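Local coordinates for aminotransferase, class V family protein (Trichomonas vaginalis, PDB 5F8V), which probably transfers the amino group between O-phospho-L-serine and 2-oxoglutarate in serine biosynthesis, using pyridoxal 5'-phosphate as cofactor, at residues C154-T158 / S180-R185; G161-Q165 / P297-M303. Residues are numbered along the deposited sequence.

Overall arrangement
Contacts 1 and 2 lie side by side, their centres about 9 Å apart, contact 1 close to the middle of the chain and contact 2 farther out. Along the sequence their segments alternate: 154-158, 161-165, 180-185, then 297-303. Strands 156-157 and 162-163 pair as a small antiparallel sheet, so the first segments of both contacts share one hairpin. Contact 1 joins this hairpin to the loop after strand 174-177 of the seven-stranded mixed sheet; contact 2 joins it to the loop entering strand 304-307. Probable hydrogen bonds between Asn156 OD1 and Ser301 OG and between Arg185 NH2 and Phe164 O tie them together, linking the cofactor side of the central sheet to the C-terminal part of the chain.

Contact 1. Residues C154-T158 / S180-R185; sequences CDNET and SNFLSR
Asn156 lays its side chain over Ser180 and Asn181: its CB sits 3.8 Å from Asn181 CB, and its ND2 donates to Ser180 OG at 2.7 Å. Asn156 and Ser180 are the residues whose CA atoms come nearest, Asn156 CA to Ser180 CA 6.1 Å. Asn156 is extended (-138/110) with chi1 t, which also sends OD1 to Ser301. Ser180, chi1 p, passes its hydroxyl on, OG donating to Thr158 OG1 at 3.0 Å. Water 1 joins the backbones, donating to Asn156 O (3.0 Å) and accepting from Ser180 N (3.2 Å). In this fold type I aminotransferase the segments lie at the C-terminal ends of neighbouring parallel strands, 148-154 and 174-177, of the central sheet, beside the cofactor: Thr158 OG1 hydrogen-bonds O3 of the pyridoxal phosphate-modified Lys202. Asn181 to Ser184 is a type II beta turn, Leu183 having positive phi (65/24); Asn181 O accepts from both Ser184 N (3.1 Å) and Ser184 OG (2.7 Å). The turn brings Arg185 back toward Asp155, whose backbone (-67/-33) separates strand 148-154 from strand 156-157. Asp155 OD2 receives Asn181 ND2 at 2.8 Å and, in a salt bridge, Arg185 NH2 at 2.8 Å, near the guanidinium plane. Arg185 NH2 also bonds Phe164 O.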
loop_
_atom_site.group_PDB
_atom_site.type_symbol
_atom_site.label_atom_id
_atom_site.label_comp_id
_atom_site.label_asym_id
_atom_site.label_seq_id
_atom_site.Cartn_x
_atom_site.Cartn_y
_atom_site.Cartn_z
ATOM N N CYS A 154 -10.047 14.859 -13.447
ATOM C CA CYS A 154 -9.665 15.107 -12.061
ATOM C C CYS A 154 -10.593 16.155 -11.465
ATOM O O CYS A 154 -10.633 17.306 -11.921
ATOM C CB CYS A 154 -8.228 15.597 -11.991
ATOM S SG CYS A 154 -7.629 15.752 -10.311
ATOM N N ASP A 155 -11.350 15.755 -10.454
ATOM C CA ASP A 155 -12.336 16.654 -9.864
ATOM C C ASP A 155 -11.681 17.840 -9.154
ATOM O O ASP A 155 -12.239 18.931 -9.157
ATOM C CB ASP A 155 -13.254 15.893 -8.904
ATOM C CG ASP A 155 -14.585 16.578 -8.715
ATOM O OD1 ASP A 155 -15.230 16.919 -9.721
ATOM O OD2 ASP A 155 -14.989 16.774 -7.559
ATOM N N ASN A 156 -10.505 17.630 -8.559
ATOM C CA ASN A 156 -9.765 18.708 -7.897
ATOM C C ASN A 156 -8.264 18.640 -8.189
ATOM O O ASN A 156 -7.573 17.729 -7.725
ATOM C CB ASN A 156 -10.026 18.685 -6.383
ATOM C CG ASN A 156 -9.332 19.827 -5.665
ATOM O OD1 ASN A 156 -9.726 20.988 -5.790
ATOM N ND2 ASN A 156 -8.254 19.512 -4.963
ATOM N N GLU A 157 -7.760 19.594 -8.973
ATOM C CA GLU A 157 -6.326 19.628 -9.292
ATOM C C GLU A 157 -5.582 20.355 -8.175
ATOM O O GLU A 157 -5.784 21.544 -7.944
ATOM C CB GLU A 157 -6.070 20.248 -10.667
ATOM C CG GLU A 157 -6.429 19.321 -11.818
ATOM C CD GLU A 157 -5.423 18.205 -12.076
ATOM O OE1 GLU A 157 -4.381 18.144 -11.390
ATOM O OE2 GLU A 157 -5.661 17.373 -12.991
ATOM N N THR A 158 -4.748 19.595 -7.473
ATOM C CA THR A 158 -4.119 19.989 -6.215
ATOM C C THR A 158 -3.094 21.129 -6.403
ATOM O O THR A 158 -3.014 22.054 -5.579
ATOM C CB THR A 158 -3.464 18.729 -5.581
ATOM O OG1 THR A 158 -4.390 17.634 -5.670
ATOM C CG2 THR A 158 -3.114 18.906 -4.139
ATOM N N SER A 180 -7.786 14.465 -3.977
ATOM C CA SER A 180 -7.645 15.636 -3.107
ATOM C C SER A 180 -8.953 16.295 -2.651
ATOM O O SER A 180 -8.905 17.306 -1.951
ATOM C CB SER A 180 -6.751 16.667 -3.796
ATOM O OG SER A 180 -7.258 16.989 -5.076
ATOM N N ASN A 181 -10.115 15.757 -3.029
ATOM C CA ASN A 181 -11.386 16.273 -2.486
ATOM C C ASN A 181 -12.406 15.208 -2.034
ATOM O O ASN A 181 -13.582 15.523 -1.804
ATOM C CB ASN A 181 -12.005 17.311 -3.450
ATOM C CG ASN A 181 -12.764 16.686 -4.616
ATOM O OD1 ASN A 181 -12.685 15.491 -4.869
ATOM N ND2 ASN A 181 -13.503 17.517 -5.340
ATOM N N PHE A 182 -11.944 13.970 -1.865
ATOM C CA PHE A 182 -12.824 12.859 -1.504
ATOM C C PHE A 182 -13.315 13.057 -0.093
ATOM O O PHE A 182 -12.507 13.282 0.809
ATOM C CB PHE A 182 -12.082 11.521 -1.587
ATOM C CG PHE A 182 -12.979 10.317 -1.547
ATOM C CD1 PHE A 182 -12.823 9.344 -0.562
ATOM C CD2 PHE A 182 -13.954 10.135 -2.516
ATOM C CE1 PHE A 182 -13.643 8.220 -0.535
ATOM C CE2 PHE A 182 -14.777 9.018 -2.498
ATOM C CZ PHE A 182 -14.621 8.059 -1.508
ATOM N N LEU A 183 -14.632 12.979 0.085
ATOM C CA LEU A 183 -15.309 13.183 1.382
ATOM C C LEU A 183 -15.179 14.620 1.927
ATOM O O LEU A 183 -15.304 14.851 3.132
ATOM C CB LEU A 183 -14.861 12.143 2.423
ATOM C CG LEU A 183 -14.950 10.681 1.967
ATOM C CD1 LEU A 183 -14.114 9.793 2.865
ATOM C CD2 LEU A 183 -16.405 10.209 1.937
ATOM N N SER A 184 -14.954 15.577 1.023
ATOM C CA SER A 184 -14.984 16.996 1.362
ATOM C C SER A 184 -16.353 17.586 1.054
ATOM O O SER A 184 -16.613 18.729 1.412
ATOM C CB SER A 184 -13.900 17.750 0.593
ATOM O OG SER A 184 -14.240 17.896 -0.773
ATOM N N ARG A 185 -17.208 16.809 0.376
ATOM C CA ARG A 185 -18.567 17.219 0.038
ATOM C C ARG A 185 -19.413 16.025 -0.439
ATOM O O ARG A 185 -18.865 14.967 -0.769
ATOM C CB ARG A 185 -18.543 18.295 -1.051
ATOM C CG ARG A 185 -17.762 17.899 -2.288
ATOM C CD ARG A 185 -17.819 19.012 -3.311
ATOM N NE ARG A 185 -17.165 18.644 -4.561
ATOM C CZ ARG A 185 -16.793 19.511 -5.509
ATOM N NH1 ARG A 185 -17.017 20.822 -5.380
ATOM N NH2 ARG A 185 -16.199 19.063 -6.608
HETATM O O HOH W 1 -8.845 15.158 -6.862
#

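Contact 2. Residues G161-Q165 / P297-M303; sequences GIEFQ and PEWRSRM
A G1 beta bulge starts the edge used here: Gly161 (67/39) and Ile162 both face Glu157 across the hairpin, and positive phi favours the glycine. From Ile162 to Phe164 the backbone is extended, and it takes up the loop 297-303, which leads into strand 304-307, through a single antiparallel bridge. Ile162 and Arg300 are the non-hydrogen-bonded pair, CA to CA 5.4 Å, flanked by hydrogen bonds from Ser301 N to Gly161 O (3.1 Å) and from Glu163 N to Trp299 O (2.8 Å). Trp299 O also takes a CA-H...O contact from Ile162 CA at 3.3 Å.

The charged interaction belongs to Glu163 (chi1 and chi2 t). Its OE1 accepts Arg302 N and Arg302 NE, each at 3.1 Å, and its OE2 accepts Arg302 NH2 at 2.9 Å, a two-pronged salt bridge. Arg302 NH2 also bonds Ser184 OG, and its NH1 pairs with Asp271. An ST turn shapes this corner: Ser301 OG accepts Met303 N at 3.0 Å and bonds Asn156 OD1.

Apolar contact gathers around Trp299, chi1 m. It turns its edge to the face of Phe164, centroids 5.5 Å apart and planes at 76°, with Ile162 CG2 4.2 Å from Trp299 CB. On the solvent side, Gln165 CG rests 3.3 Å from Glu298 O.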
loop_
_atom_site.group_PDB
_atom_site.type_symbol
_atom_site.label_atom_id
_atom_site.label_comp_id
_atom_site.label_asym_id
_atom_site.label_seq_id
_atom_site.Cartn_x
_atom_site.Cartn_y
_atom_site.Cartn_z
ATOM N N GLY A 161 -5.115 24.296 -8.196
ATOM C CA GLY A 161 -6.276 24.794 -7.448
ATOM C C GLY A 161 -7.518 25.003 -8.307
ATOM O O GLY A 161 -8.245 25.975 -8.111
ATOM N N ILE A 162 -7.744 24.088 -9.251
ATOM C CA ILE A 162 -8.924 24.094 -10.145
ATOM C C ILE A 162 -9.855 22.931 -9.756
ATOM O O ILE A 162 -9.446 21.782 -9.815
ATOM C CB ILE A 162 -8.502 23.973 -11.624
ATOM C CG1 ILE A 162 -7.604 25.167 -11.996
ATOM C CG2 ILE A 162 -9.723 23.932 -12.551
ATOM C CD1 ILE A 162 -7.126 25.201 -13.431
ATOM N N GLU A 163 -11.087 23.247 -9.359
ATOM C CA GLU A 163 -12.065 22.262 -8.888
ATOM C C GLU A 163 -13.372 22.425 -9.637
ATOM O O GLU A 163 -13.813 23.542 -9.893
ATOM C CB GLU A 163 -12.331 22.422 -7.382
ATOM C CG GLU A 163 -13.138 21.288 -6.743
ATOM C CD GLU A 163 -13.231 21.389 -5.224
ATOM O OE1 GLU A 163 -13.391 22.507 -4.694
ATOM O OE2 GLU A 163 -13.142 20.343 -4.544
ATOM N N PHE A 164 -13.995 21.301 -9.972
ATOM C CA PHE A 164 -15.295 21.299 -10.621
ATOM C C PHE A 164 -16.350 21.478 -9.561
ATOM O O PHE A 164 -16.277 20.830 -8.518
ATOM C CB PHE A 164 -15.546 19.972 -11.332
ATOM C CG PHE A 164 -14.797 19.820 -12.613
ATOM C CD1 PHE A 164 -15.456 19.935 -13.837
ATOM C CD2 PHE A 164 -13.437 19.546 -12.607
ATOM C CE1 PHE A 164 -14.766 19.789 -15.027
ATOM C CE2 PHE A 164 -12.742 19.395 -13.792
ATOM C CZ PHE A 164 -13.410 19.505 -15.006
ATOM N N GLN A 165 -17.332 22.333 -9.821
ATOM C CA GLN A 165 -18.469 22.493 -8.905
ATOM C C GLN A 165 -19.515 21.378 -9.075
ATOM O O GLN A 165 -20.178 21.002 -8.109
ATOM C CB GLN A 165 -19.110 23.874 -9.071
ATOM C CG GLN A 165 -18.142 25.006 -8.755
ATOM C CD GLN A 165 -18.822 26.353 -8.576
ATOM O OE1 GLN A 165 -19.785 26.676 -9.275
ATOM N NE2 GLN A 165 -18.317 27.155 -7.637
ATOM N N PRO A 297 -13.385 32.463 -10.142
ATOM C CA PRO A 297 -14.104 32.080 -8.912
ATOM C C PRO A 297 -14.948 30.804 -9.041
ATOM O O PRO A 297 -15.024 30.016 -8.095
ATOM C CB PRO A 297 -14.991 33.305 -8.612
ATOM C CG PRO A 297 -15.054 34.072 -9.895
ATOM C CD PRO A 297 -13.748 33.828 -10.577
ATOM N N GLU A 298 -15.553 30.601 -10.208
ATOM C CA GLU A 298 -16.329 29.389 -10.484
ATOM C C GLU A 298 -15.495 28.089 -10.520
ATOM O O GLU A 298 -16.051 27.002 -10.371
ATOM C CB GLU A 298 -17.159 29.551 -11.770
ATOM C CG GLU A 298 -16.367 29.594 -13.079
ATOM C CD GLU A 298 -16.073 30.996 -13.601
ATOM O OE1 GLU A 298 -15.950 31.116 -14.842
ATOM O OE2 GLU A 298 -15.960 31.963 -12.792
ATOM N N TRP A 299 -14.177 28.202 -10.719
ATOM C CA TRP A 299 -13.258 27.047 -10.713
ATOM C C TRP A 299 -12.293 26.972 -9.503
ATOM O O TRP A 299 -11.447 26.072 -9.446
ATOM C CB TRP A 299 -12.439 27.053 -12.000
ATOM C CG TRP A 299 -13.269 27.016 -13.242
ATOM C CD1 TRP A 299 -13.368 27.994 -14.193
ATOM C CD2 TRP A 299 -14.116 25.947 -13.672
ATOM N NE1 TRP A 299 -14.226 27.599 -15.190
ATOM C CE2 TRP A 299 -14.699 26.344 -14.898
ATOM C CE3 TRP A 299 -14.439 24.689 -13.145
ATOM C CZ2 TRP A 299 -15.599 25.529 -15.604
ATOM C CZ3 TRP A 299 -15.332 23.870 -13.853
ATOM C CH2 TRP A 299 -15.903 24.301 -15.070
ATOM N N ARG A 300 -12.424 27.878 -8.534
ATOM C CA ARG A 300 -11.504 27.903 -7.394
ATOM C C ARG A 300 -11.724 26.726 -6.442
ATOM O O ARG A 300 -12.837 26.490 -5.981
ATOM C CB ARG A 300 -11.592 29.221 -6.627
ATOM C CG ARG A 300 -10.756 30.324 -7.248
ATOM C CD ARG A 300 -10.870 31.629 -6.476
ATOM N NE ARG A 300 -9.776 32.549 -6.807
ATOM C CZ ARG A 300 -9.653 33.784 -6.326
ATOM N NH1 ARG A 300 -10.561 34.289 -5.495
ATOM N NH2 ARG A 300 -8.611 34.530 -6.685
ATOM N N SER A 301 -10.641 26.001 -6.168
ATOM C CA SER A 301 -10.659 24.877 -5.250
ATOM C C SER A 301 -10.918 25.323 -3.816
ATOM O O SER A 301 -10.405 26.360 -3.373
ATOM C CB SER A 301 -9.333 24.124 -5.329
ATOM O OG SER A 301 -9.250 23.066 -4.396
ATOM N N ARG A 302 -11.729 24.533 -3.105
ATOM C CA ARG A 302 -11.907 24.703 -1.671
ATOM C C ARG A 302 -10.754 24.067 -0.900
ATOM O O ARG A 302 -10.556 24.395 0.257
ATOM C CB ARG A 302 -13.215 24.063 -1.184
ATOM C CG ARG A 302 -14.494 24.617 -1.808
ATOM C CD ARG A 302 -15.666 23.638 -1.700
ATOM N NE ARG A 302 -15.276 22.331 -2.230
ATOM C CZ ARG A 302 -15.216 21.185 -1.548
ATOM N NH1 ARG A 302 -15.625 21.097 -0.282
ATOM N NH2 ARG A 302 -14.771 20.088 -2.167
ATOM N N MET A 303 -10.033 23.137 -1.529
ATOM C CA MET A 303 -9.052 22.280 -0.861
ATOM C C MET A 303 -7.611 22.767 -1.015
ATOM O O MET A 303 -6.807 22.598 -0.105
ATOM C CB MET A 303 -9.138 20.856 -1.418
ATOM C CG MET A 303 -10.481 20.147 -1.252
ATOM S SD MET A 303 -10.822 19.626 0.452
ATOM C CE MET A 303 -11.792 21.022 1.002
HETATM O O HOH W 2 -14.958 25.386 -7.816
#